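PDB 3BKN: bacterioferritin, which probably stores iron, oxidising ferrous iron with dioxygen at ferroxidase centres and collecting the ferric mineral inside a haem-containing shell of 24 subunits. Local coordinates for residues A[48-51]-A[52-56]; A[57-60]-A[61-65]; A[83-86]-A[87-90]; A[91-94]-A[95-98]. One frame throughout, in Å; residues are numbered along the deposited sequence.

Contact 1: A[48-51]-A[52-56]. With ZN (zinc ion), chain M; ZN (zinc ion), chain N; HEM (protoporphyrin IX containing Fe), chain T.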
loop_
_atom_site.group_PDB
_atom_site.type_symbol
_atom_site.label_atom_id
_atom_site.label_comp_id
_atom_site.label_asym_id
_atom_site.label_seq_id
_atom_site.Cartn_x
_atom_site.Cartn_y
_atom_site.Cartn_z
ATOM N N SER A 48 -14.339 38.932 11.608
ATOM C CA SER A 48 -14.164 38.992 13.053
ATOM C C SER A 48 -12.846 38.338 13.524
ATOM O O SER A 48 -12.132 38.901 14.356
ATOM C CB SER A 48 -15.351 38.288 13.729
ATOM O OG SER A 48 -15.416 38.676 15.072
ATOM N N PHE A 49 -12.520 37.144 13.008
ATOM C CA PHE A 49 -11.298 36.462 13.433
ATOM C C PHE A 49 -10.051 37.214 12.963
ATOM O O PHE A 49 -9.045 37.265 13.654
ATOM C CB PHE A 49 -11.283 35.020 12.974
ATOM C CG PHE A 49 -12.317 34.174 13.611
ATOM C CD1 PHE A 49 -12.590 34.278 14.944
ATOM C CD2 PHE A 49 -12.991 33.217 12.885
ATOM C CE1 PHE A 49 -13.542 33.468 15.553
ATOM C CE2 PHE A 49 -13.947 32.404 13.495
ATOM C CZ PHE A 49 -14.210 32.548 14.851
ATOM N N GLU A 50 -10.134 37.817 11.791
ATOM C CA GLU A 50 -9.043 38.635 11.305
ATOM C C GLU A 50 -8.813 39.796 12.236
ATOM O O GLU A 50 -7.673 40.135 12.470
ATOM C CB GLU A 50 -9.278 39.127 9.868
ATOM C CG GLU A 50 -8.124 38.681 8.918
ATOM C CD GLU A 50 -8.064 39.435 7.600
ATOM O OE1 GLU A 50 -8.812 39.045 6.656
ATOM O OE2 GLU A 50 -7.246 40.389 7.516
ATOM N N GLU A 51 -9.870 40.383 12.797
ATOM C CA GLU A 51 -9.689 41.422 13.782
ATOM C C GLU A 51 -9.090 40.889 15.045
ATOM O O GLU A 51 -8.243 41.545 15.628
ATOM C CB GLU A 51 -10.964 42.154 14.095
ATOM C CG GLU A 51 -11.556 42.812 12.925
ATOM C CD GLU A 51 -10.611 43.716 12.137
ATOM O OE1 GLU A 51 -9.466 43.967 12.574
ATOM O OE2 GLU A 51 -11.009 44.170 11.043
ATOM N N MET A 52 -9.531 39.712 15.484
ATOM C CA MET A 52 -8.920 39.086 16.653
ATOM C C MET A 52 -7.409 38.924 16.467
ATOM O O MET A 52 -6.637 39.217 17.387
ATOM C CB MET A 52 -9.555 37.748 16.953
ATOM C CG MET A 52 -10.954 37.835 17.480
ATOM S SD MET A 52 -11.753 36.212 17.645
ATOM C CE MET A 52 -13.428 36.648 17.121
ATOM N N ARG A 53 -6.983 38.490 15.278
ATOM C CA ARG A 53 -5.555 38.394 14.990
ATOM C C ARG A 53 -4.849 39.760 15.039
ATOM O O ARG A 53 -3.752 39.864 15.622
ATOM C CB ARG A 53 -5.297 37.635 13.702
ATOM C CG ARG A 53 -5.684 36.168 13.807
ATOM C CD ARG A 53 -5.506 35.380 12.492
ATOM N NE ARG A 53 -6.610 35.659 11.589
ATOM C CZ ARG A 53 -6.670 35.280 10.323
ATOM N NH1 ARG A 53 -5.687 34.575 9.781
ATOM N NH2 ARG A 53 -7.725 35.609 9.594
ATOM N N HIS A 54 -5.474 40.807 14.488
ATOM C CA HIS A 54 -4.928 42.146 14.575
ATOM C C HIS A 54 -4.696 42.594 16.035
ATOM O O HIS A 54 -3.605 43.093 16.392
ATOM C CB HIS A 54 -5.863 43.108 13.891
ATOM C CG HIS A 54 -5.856 42.982 12.417
ATOM N ND1 HIS A 54 -6.728 43.678 11.605
ATOM C CD2 HIS A 54 -5.103 42.208 11.598
ATOM C CE1 HIS A 54 -6.471 43.376 10.346
ATOM N NE2 HIS A 54 -5.500 42.474 10.316
ATOM N N ALA A 55 -5.724 42.430 16.861
ATOM C CA ALA A 55 -5.616 42.717 18.277
ATOM C C ALA A 55 -4.412 41.977 18.878
ATOM O O ALA A 55 -3.639 42.567 19.629
ATOM C CB ALA A 55 -6.914 42.370 19.027
ATOM N N GLU A 56 -4.222 40.709 18.524
ATOM C CA GLU A 56 -3.164 39.942 19.172
ATOM C C GLU A 56 -1.776 40.456 18.729
ATOM O O GLU A 56 -0.930 40.723 19.560
ATOM C CB GLU A 56 -3.348 38.447 18.969
ATOM C CG GLU A 56 -2.107 37.628 19.326
ATOM C CD GLU A 56 -2.393 36.137 19.297
ATOM O OE1 GLU A 56 -3.050 35.669 18.334
ATOM O OE2 GLU A 56 -2.002 35.438 20.257
HETATM ZN ZN ZN M . -8.033 45.166 12.004
HETATM ZN ZN ZN N . -10.737 45.117 9.262
HETATM C CHA HEM T . -10.925 32.549 18.439
HETATM C CHB HEM T . -15.174 34.466 19.840
HETATM C CHC HEM T . -12.795 38.311 21.539
HETATM C CHD HEM T . -8.542 36.513 20.007
HETATM C C1A HEM T . -12.355 32.688 18.720
HETATM C C2A HEM T . -13.312 31.641 18.380
HETATM C C3A HEM T . -14.572 32.225 18.802
HETATM C C4A HEM T . -14.178 33.532 19.326
HETATM C CMA HEM T . -15.947 31.646 18.722
HETATM C CAA HEM T . -13.050 30.299 17.763
HETATM C CBA HEM T . -11.807 29.719 18.423
HETATM C CGA HEM T . -12.021 28.338 18.996
HETATM O O1A HEM T . -12.614 28.226 20.086
HETATM O O2A HEM T . -11.575 27.359 18.366
HETATM C C1B HEM T . -14.912 35.764 20.436
HETATM C C2B HEM T . -15.988 36.580 20.998
HETATM C C3B HEM T . -15.192 37.687 21.480
HETATM C C4B HEM T . -13.880 37.413 21.185
HETATM C CMB HEM T . -17.463 36.327 21.052
HETATM C CAB HEM T . -15.713 38.889 22.153
HETATM C CBB HEM T . -15.539 40.079 21.610
HETATM C C1C HEM T . -11.367 38.184 21.308
HETATM C C2C HEM T . -10.416 39.215 21.745
HETATM C C3C HEM T . -9.158 38.673 21.296
HETATM C C4C HEM T . -9.510 37.397 20.656
HETATM C CMC HEM T . -10.608 40.507 22.467
HETATM C CAC HEM T . -7.865 39.352 21.497
HETATM C CBC HEM T . -6.823 38.932 20.841
HETATM C C1D HEM T . -8.838 35.230 19.381
HETATM C C2D HEM T . -7.790 34.397 18.825
HETATM C C3D HEM T . -8.552 33.239 18.385
HETATM C C4D HEM T . -9.851 33.521 18.709
HETATM C CMD HEM T . -6.318 34.691 18.749
HETATM C CAD HEM T . -8.037 32.012 17.702
HETATM C CBD HEM T . -7.120 32.459 16.577
HETATM C CGD HEM T . -7.683 32.133 15.220
HETATM O O1D HEM T . -7.858 33.065 14.415
HETATM O O2D HEM T . -7.936 30.950 14.951
HETATM N NA HEM T . -12.868 33.799 19.267
HETATM N NB HEM T . -13.678 36.265 20.565
HETATM N NC HEM T . -10.835 37.137 20.677
HETATM N ND HEM T . -10.061 34.694 19.325
HETATM FE FE HEM T . -11.860 35.480 19.930
#
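E51 and H54, three residues apart on helix 38-64, meet through metal. E51 OE1 and H54 ND1 both bind one zinc ion, the nitrogen at 2.0 Å, with the carboxylate turned 71° from the imidazole plane. E51 OE2 reaches a second zinc ion, so this carboxylate bridges the pair. The H54 ring also lies beside the backbone, with E50 O 3.3 Å above one face and toward its rim, while its NE2 is hydrogen-bonded to D126. This is the Glu-x-x-His element of a ferritin-like dinuclear centre inside a four-helix bundle. E18 and E127 complete the first site; E94, E127 and H130 complete the second.

A different chemistry governs the haem side. M52 SD binds the haem iron at 2.4 Å, and M52 of a second subunit binds the same iron. The sulfur also makes a Met-aromatic contact at the edge of F49, 4.7 Å from the ring centroid and in the ring plane, while F49 CE1 reaches haem C2A. The R53 guanidinium turns its edge toward F49 O.

Backbone hydrogen bonds accompany both sides: M52 N donates to S48 O at 2.9 Å, and A55 N donates to E51 O.

Contact 2: A[57-60]-A[61-65]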
loop_
_atom_site.group_PDB
_atom_site.type_symbol
_atom_site.label_atom_id
_atom_site.label_comp_id
_atom_site.label_asym_id
_atom_site.label_seq_id
_atom_site.Cartn_x
_atom_site.Cartn_y
_atom_site.Cartn_z
ATOM N N THR A 57 -1.570 40.628 17.426
ATOM C CA THR A 57 -0.329 41.216 16.906
ATOM C C THR A 57 0.030 42.560 17.586
ATOM O O THR A 57 1.145 42.749 18.042
ATOM C CB THR A 57 -0.425 41.435 15.376
ATOM O OG1 THR A 57 -0.725 40.192 14.749
ATOM C CG2 THR A 57 0.860 41.840 14.858
ATOM N N ILE A 58 -0.925 43.486 17.642
ATOM C CA ILE A 58 -0.711 44.750 18.310
ATOM C C ILE A 58 -0.353 44.560 19.798
ATOM O O ILE A 58 0.580 45.181 20.283
ATOM C CB ILE A 58 -1.919 45.723 18.118
ATOM C CG1 ILE A 58 -1.991 46.234 16.666
ATOM C CG2 ILE A 58 -1.835 46.949 19.064
ATOM C CD1 ILE A 58 -3.445 46.652 16.224
ATOM N N THR A 59 -1.083 43.700 20.509
ATOM C CA THR A 59 -0.801 43.441 21.915
ATOM C C THR A 59 0.665 43.012 22.101
ATOM O O THR A 59 1.377 43.604 22.914
ATOM C CB THR A 59 -1.752 42.390 22.491
ATOM O OG1 THR A 59 -3.100 42.800 22.253
ATOM C CG2 THR A 59 -1.520 42.184 23.975
ATOM N N ASP A 60 1.121 42.022 21.333
ATOM C CA ASP A 60 2.509 41.556 21.369
ATOM C C ASP A 60 3.533 42.683 21.238
ATOM O O ASP A 60 4.477 42.798 22.051
ATOM C CB ASP A 60 2.757 40.504 20.311
ATOM C CG ASP A 60 2.503 39.098 20.834
ATOM O OD1 ASP A 60 3.138 38.677 21.884
ATOM O OD2 ASP A 60 1.676 38.387 20.193
ATOM N N ARG A 61 3.331 43.524 20.228
ATOM C CA ARG A 61 4.183 44.659 19.999
ATOM C C ARG A 61 4.171 45.640 21.200
ATOM O O ARG A 61 5.232 46.075 21.665
ATOM C CB ARG A 61 3.730 45.332 18.710
ATOM C CG ARG A 61 4.722 46.330 18.199
ATOM C CD ARG A 61 6.028 45.706 17.938
ATOM N NE ARG A 61 7.051 46.720 17.751
ATOM C CZ ARG A 61 8.348 46.425 17.596
ATOM N NH1 ARG A 61 8.772 45.138 17.597
ATOM N NH2 ARG A 61 9.221 47.402 17.434
ATOM N N ILE A 62 2.984 45.985 21.705
ATOM C CA ILE A 62 2.882 46.842 22.871
ATOM C C ILE A 62 3.707 46.234 24.002
ATOM O O ILE A 62 4.469 46.927 24.665
ATOM C CB ILE A 62 1.434 47.065 23.294
ATOM C CG1 ILE A 62 0.703 47.830 22.180
ATOM C CG2 ILE A 62 1.375 47.844 24.545
ATOM C CD1 ILE A 62 -0.770 48.035 22.455
ATOM N N LEU A 63 3.584 44.927 24.194
ATOM C CA LEU A 63 4.278 44.258 25.298
ATOM C C LEU A 63 5.785 44.258 25.107
ATOM O O LEU A 63 6.525 44.575 26.013
ATOM C CB LEU A 63 3.748 42.825 25.443
ATOM C CG LEU A 63 2.386 42.832 26.126
ATOM C CD1 LEU A 63 1.824 41.460 26.060
ATOM C CD2 LEU A 63 2.483 43.388 27.592
ATOM N N LEU A 64 6.221 43.941 23.907
ATOM C CA LEU A 64 7.624 43.965 23.569
ATOM C C LEU A 64 8.224 45.377 23.802
ATOM O O LEU A 64 9.384 45.502 24.194
ATOM C CB LEU A 64 7.800 43.447 22.133
ATOM C CG LEU A 64 9.208 43.170 21.665
ATOM C CD1 LEU A 64 9.253 42.439 20.284
ATOM C CD2 LEU A 64 9.958 44.516 21.633
ATOM N N LEU A 65 7.432 46.433 23.610
ATOM C CA LEU A 65 7.924 47.788 23.807
ATOM C C LEU A 65 7.674 48.282 25.240
ATOM O O LEU A 65 7.785 49.480 25.524
ATOM C CB LEU A 65 7.322 48.731 22.750
ATOM C CG LEU A 65 7.686 48.527 21.258
ATOM C CD1 LEU A 65 7.070 49.570 20.297
ATOM C CD2 LEU A 65 9.186 48.437 21.011
#
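D60 O accepts a hydrogen bond from L64 N at 2.8 Å, one of four successive i to i+4 bonds that carry helix 38-64 toward its C-terminal end. The neighbouring bond joins I62 N to I58 O at 2.9 Å. L65 is the first residue to leave helical geometry, yet its N still donates to R61 O at 3.0 Å.

Along one side of the helix the contact is aliphatic. I58 holds CG2 anti to its backbone N, and this branch meets CD1 of I62 at 3.7 Å as the two side chains angle past each other. T59 and L63 run alongside each other, pointing the same way, with CG2 of the threonine 4.0 Å from CD1 of the leucine. Helix 5-34 packs on I58 and I62, which face the interior of the ferritin four-helix bundle; I58 also touches helix 114-144. T59 and L63 lie at the border with a second subunit.

The polar ends turn to other partners. D60 forms a salt bridge with K30 of that second subunit. R61, bent at chi2 (59°), leads its guanidinium away from the preceding turn to a salt bridge with E128 of a third subunit and a hydrogen bond with S116. T59 OG1 is hydrogen-bonded to A55 O and Y71 OH. Aliphatic branches thus seat this helix end within its own bundle, while opposite charges on successive residues tie it to two different neighbours in the shell.

Contact 3: A[83-86]-A[87-90]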
loop_
_atom_site.group_PDB
_atom_site.type_symbol
_atom_site.label_atom_id
_atom_site.label_comp_id
_atom_site.label_asym_id
_atom_site.label_seq_id
_atom_site.Cartn_x
_atom_site.Cartn_y
_atom_site.Cartn_z
ATOM N N LEU A 83 -28.944 44.293 6.436
ATOM C CA LEU A 83 -27.649 43.978 5.832
ATOM C C LEU A 83 -26.906 45.222 5.356
ATOM O O LEU A 83 -25.706 45.352 5.619
ATOM C CB LEU A 83 -27.779 42.996 4.685
ATOM C CG LEU A 83 -28.280 41.639 5.100
ATOM C CD1 LEU A 83 -28.450 40.747 3.859
ATOM C CD2 LEU A 83 -27.334 41.029 6.120
ATOM N N ARG A 84 -27.620 46.116 4.653
ATOM C CA ARG A 84 -27.028 47.374 4.141
ATOM C C ARG A 84 -26.462 48.194 5.299
ATOM O O ARG A 84 -25.310 48.638 5.226
ATOM C CB ARG A 84 -28.017 48.171 3.248
ATOM C CG ARG A 84 -27.613 49.610 2.995
ATOM C CD ARG A 84 -28.459 50.376 1.954
ATOM N NE ARG A 84 -27.946 50.265 0.582
ATOM C CZ ARG A 84 -28.544 49.528 -0.355
ATOM N NH1 ARG A 84 -29.661 48.864 -0.062
ATOM N NH2 ARG A 84 -28.067 49.448 -1.587
ATOM N N GLU A 85 -27.243 48.351 6.374
ATOM C CA GLU A 85 -26.768 49.080 7.557
ATOM C C GLU A 85 -25.521 48.450 8.194
ATOM O O GLU A 85 -24.638 49.148 8.628
ATOM C CB GLU A 85 -27.874 49.184 8.593
ATOM C CG GLU A 85 -28.549 50.502 8.736
ATOM C CD GLU A 85 -29.721 50.370 9.683
ATOM O OE1 GLU A 85 -29.535 50.267 10.914
ATOM O OE2 GLU A 85 -30.864 50.311 9.194
ATOM N N GLN A 86 -25.471 47.122 8.247
ATOM C CA GLN A 86 -24.303 46.395 8.746
ATOM C C GLN A 86 -23.032 46.663 7.940
ATOM O O GLN A 86 -22.004 46.987 8.533
ATOM C CB GLN A 86 -24.602 44.915 8.917
ATOM C CG GLN A 86 -25.471 44.738 10.140
ATOM C CD GLN A 86 -25.885 43.303 10.432
ATOM O OE1 GLN A 86 -25.673 42.394 9.634
ATOM N NE2 GLN A 86 -26.481 43.097 11.614
ATOM N N PHE A 87 -23.105 46.560 6.613
ATOM C CA PHE A 87 -22.005 46.887 5.758
ATOM C C PHE A 87 -21.569 48.339 5.970
ATOM O O PHE A 87 -20.374 48.639 6.071
ATOM C CB PHE A 87 -22.368 46.647 4.311
ATOM C CG PHE A 87 -22.462 45.190 3.933
ATOM C CD1 PHE A 87 -21.573 44.248 4.461
ATOM C CD2 PHE A 87 -23.400 44.763 3.000
ATOM C CE1 PHE A 87 -21.654 42.889 4.117
ATOM C CE2 PHE A 87 -23.466 43.405 2.626
ATOM C CZ PHE A 87 -22.589 42.473 3.208
ATOM N N GLU A 88 -22.522 49.243 6.095
ATOM C CA GLU A 88 -22.175 50.636 6.343
ATOM C C GLU A 88 -21.554 50.848 7.694
ATOM O O GLU A 88 -20.629 51.625 7.837
ATOM C CB GLU A 88 -23.383 51.547 6.174
ATOM C CG GLU A 88 -23.718 51.819 4.706
ATOM C CD GLU A 88 -25.133 52.346 4.525
ATOM O OE1 GLU A 88 -25.950 52.210 5.490
ATOM O OE2 GLU A 88 -25.437 52.869 3.414
ATOM N N ALA A 89 -22.059 50.154 8.691
ATOM C CA ALA A 89 -21.514 50.230 10.038
ATOM C C ALA A 89 -20.046 49.748 10.099
ATOM O O ALA A 89 -19.195 50.410 10.710
ATOM C CB ALA A 89 -22.384 49.438 10.962
ATOM N N ASP A 90 -19.758 48.613 9.445
ATOM C CA ASP A 90 -18.397 48.056 9.407
ATOM C C ASP A 90 -17.477 48.891 8.504
ATOM O O ASP A 90 -16.299 49.100 8.785
ATOM C CB ASP A 90 -18.425 46.574 9.014
ATOM C CG ASP A 90 -19.153 45.694 10.070
ATOM O OD1 ASP A 90 -19.020 46.006 11.298
ATOM O OD2 ASP A 90 -19.866 44.711 9.685
#
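F87 sits one turn after L83 at the start of helix 83-110, its CD2 3.5 Å from L83 O while its own backbone N donates to that same oxygen at 3.0 Å. The two side chains share a buried side: both L83 and F87 press on L40 of helix 38-64, and F87 continues onto Y133, L134 and Q137 of helix 114-144. This is the start of a long helix entering the ferritin four-helix bundle, and its tight part faces inward. Q86 and D90 belong there too. D90 N donates to Q86 O at 2.9 Å. The aspartate folds back, with CG anti to its carbonyl carbon (chi1 -65°), bringing OD2 to 3.3 Å from Q86 O; both atoms are acceptors, so this approach is no bond. H28 holds OD2 instead, and Q24 holds OD1. The Q86 amide is likewise fixed at both ends, by Q32 and by the backbone of G80.

The other side is looser and more open to solvent. R84 and E88 pass one another at a slant, their guanidinium and carboxylate planes 63° apart. R84 NE stays 4.6 Å from E88 OE2, beyond a salt bridge; the aliphatic CG of R84 lies nearer, 3.9 Å from E88 OE2. R84 forms its salt bridges with D142 and D146. E85, exposed beside E88, has its OE1 bonded to Q81 N just before the helix.

The chemistry implies a division of labour: buried polar groups are individually satisfied by neighbouring helices and loops, whereas the R84–E88 attraction along the outer side is probably weak, its charged atoms lying beyond salt-bridge distance.

Contact 4: A[91-94]-A[95-98]. With ZN (zinc ion), chain N.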
loop_
_atom_site.group_PDB
_atom_site.type_symbol
_atom_site.label_atom_id
_atom_site.label_comp_id
_atom_site.label_asym_id
_atom_site.label_seq_id
_atom_site.Cartn_x
_atom_site.Cartn_y
_atom_site.Cartn_z
ATOM N N LEU A 91 -18.022 49.414 7.421
ATOM C CA LEU A 91 -17.244 50.322 6.590
ATOM C C LEU A 91 -16.884 51.584 7.390
ATOM O O LEU A 91 -15.789 52.102 7.258
ATOM C CB LEU A 91 -17.987 50.616 5.286
ATOM C CG LEU A 91 -17.431 51.522 4.205
ATOM C CD1 LEU A 91 -16.282 50.805 3.492
ATOM C CD2 LEU A 91 -18.524 51.817 3.239
ATOM N N ALA A 92 -17.780 52.049 8.254
ATOM C CA ALA A 92 -17.469 53.237 9.008
ATOM C C ALA A 92 -16.241 53.050 9.923
ATOM O O ALA A 92 -15.395 53.934 9.986
ATOM C CB ALA A 92 -18.727 53.792 9.753
ATOM N N ILE A 93 -16.108 51.908 10.606
ATOM C CA ILE A 93 -14.893 51.718 11.378
ATOM C C ILE A 93 -13.617 51.404 10.589
ATOM O O ILE A 93 -12.511 51.726 11.052
ATOM C CB ILE A 93 -14.982 50.776 12.587
ATOM C CG1 ILE A 93 -15.673 49.495 12.264
ATOM C CG2 ILE A 93 -15.627 51.487 13.827
ATOM C CD1 ILE A 93 -15.808 48.685 13.540
ATOM N N GLU A 94 -13.745 50.776 9.422
ATOM C CA GLU A 94 -12.569 50.552 8.615
ATOM C C GLU A 94 -12.015 51.882 8.154
ATOM O O GLU A 94 -10.797 52.062 8.171
ATOM C CB GLU A 94 -12.840 49.601 7.466
ATOM C CG GLU A 94 -13.240 48.212 7.915
ATOM C CD GLU A 94 -12.108 47.434 8.568
ATOM O OE1 GLU A 94 -10.972 47.953 8.726
ATOM O OE2 GLU A 94 -12.353 46.276 8.949
ATOM N N TYR A 95 -12.891 52.828 7.806
ATOM C CA TYR A 95 -12.451 54.173 7.408
ATOM C C TYR A 95 -11.779 54.907 8.537
ATOM O O TYR A 95 -10.816 55.643 8.297
ATOM C CB TYR A 95 -13.567 55.026 6.821
ATOM C CG TYR A 95 -13.664 54.805 5.361
ATOM C CD1 TYR A 95 -12.549 55.030 4.529
ATOM C CD2 TYR A 95 -14.840 54.362 4.778
ATOM C CE1 TYR A 95 -12.616 54.818 3.130
ATOM C CE2 TYR A 95 -14.924 54.133 3.375
ATOM C CZ TYR A 95 -13.808 54.363 2.572
ATOM O OH TYR A 95 -13.872 54.148 1.223
ATOM N N GLU A 96 -12.260 54.725 9.773
ATOM C CA GLU A 96 -11.571 55.346 10.909
ATOM C C GLU A 96 -10.177 54.776 11.065
ATOM O O GLU A 96 -9.258 55.520 11.409
ATOM C CB GLU A 96 -12.340 55.241 12.205
ATOM C CG GLU A 96 -13.589 56.081 12.142
ATOM C CD GLU A 96 -14.588 55.785 13.252
ATOM O OE1 GLU A 96 -14.665 54.610 13.725
ATOM O OE2 GLU A 96 -15.300 56.756 13.615
ATOM N N VAL A 97 -10.008 53.489 10.774
ATOM C CA VAL A 97 -8.697 52.898 10.834
ATOM C C VAL A 97 -7.736 53.541 9.815
ATOM O O VAL A 97 -6.633 53.939 10.182
ATOM C CB VAL A 97 -8.776 51.376 10.780
ATOM C CG1 VAL A 97 -7.401 50.780 10.561
ATOM C CG2 VAL A 97 -9.395 50.875 12.090
ATOM N N LEU A 98 -8.164 53.690 8.566
ATOM C CA LEU A 98 -7.401 54.487 7.607
ATOM C C LEU A 98 -7.015 55.880 8.109
ATOM O O LEU A 98 -5.867 56.247 8.024
ATOM C CB LEU A 98 -8.180 54.637 6.308
ATOM C CG LEU A 98 -7.779 53.736 5.164
ATOM C CD1 LEU A 98 -8.082 52.285 5.515
ATOM C CD2 LEU A 98 -8.522 54.160 3.937
HETATM ZN ZN ZN N . -10.737 45.117 9.262
#
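L91 lies alongside Y95, the two side chains pointing the same way, with CD1 of the leucine 3.6 Å from CE2 of the tyrosine and its CG close to the same ring atom. The pair sits one turn apart on helix 83-110, one of the long helices of the ferritin four-helix bundle. Y95 N donates to L91 O at 3.0 Å, so backbone and side chain join the same two residues. Beyond the ring, Y95 OH is hydrogen-bonded to E135, and M1 of a fourth subunit packs on both Y95 and L98.

I93 and E96 meet differently. With the isoleucine chi1 at 47°, CG2 falls beside the backbone N, anti to the carbonyl carbon, and from there meets E96 OE1 at 3.3 Å. The other carboxylate oxygen, E96 OE2, forms a salt bridge with R78.

V97 CG2 lies 3.4 Å from I93 O, one turn back along the helix. The side chains of I93 and V97 both touch helix 5-34, whereas L98 turns to helix 114-144. Between these surfaces stands E94, whose backbone O accepts the L98 N-H. Its side chain bends at chi2 (-69°) to meet a zinc ion also bound by E51, E127 and H130. The grip is lopsided: E94 OE2 binds the zinc ion at 2.0 Å and is hydrogen-bonded to Y25 OH, while E94 OE1 stays 2.9 Å from the metal.

Helix 38-64 carries contacts 1 and 2 in succession, helix 83-110 contacts 3 and 4. Contacts 1 and 4 lie nearest the chain's centre, each about 8 Å away, and meet at a shared zinc ion, where E51 OE2 and E94 OE2 are 3.3 Å apart. Contacts 2 and 3 occupy opposite sides of the chain's centre, their own centres about 31 Å apart. Contacts 1 and 3 are buried, 2 and 4 partly buried; only contact 3 is touched by no other protein chain. Metal ligation dominates midway; toward the ends it gives way to aliphatic packing and intersubunit salt bridges in contact 2, and to an aromatic ring with hydrogen-bonded polar groups in contact 3.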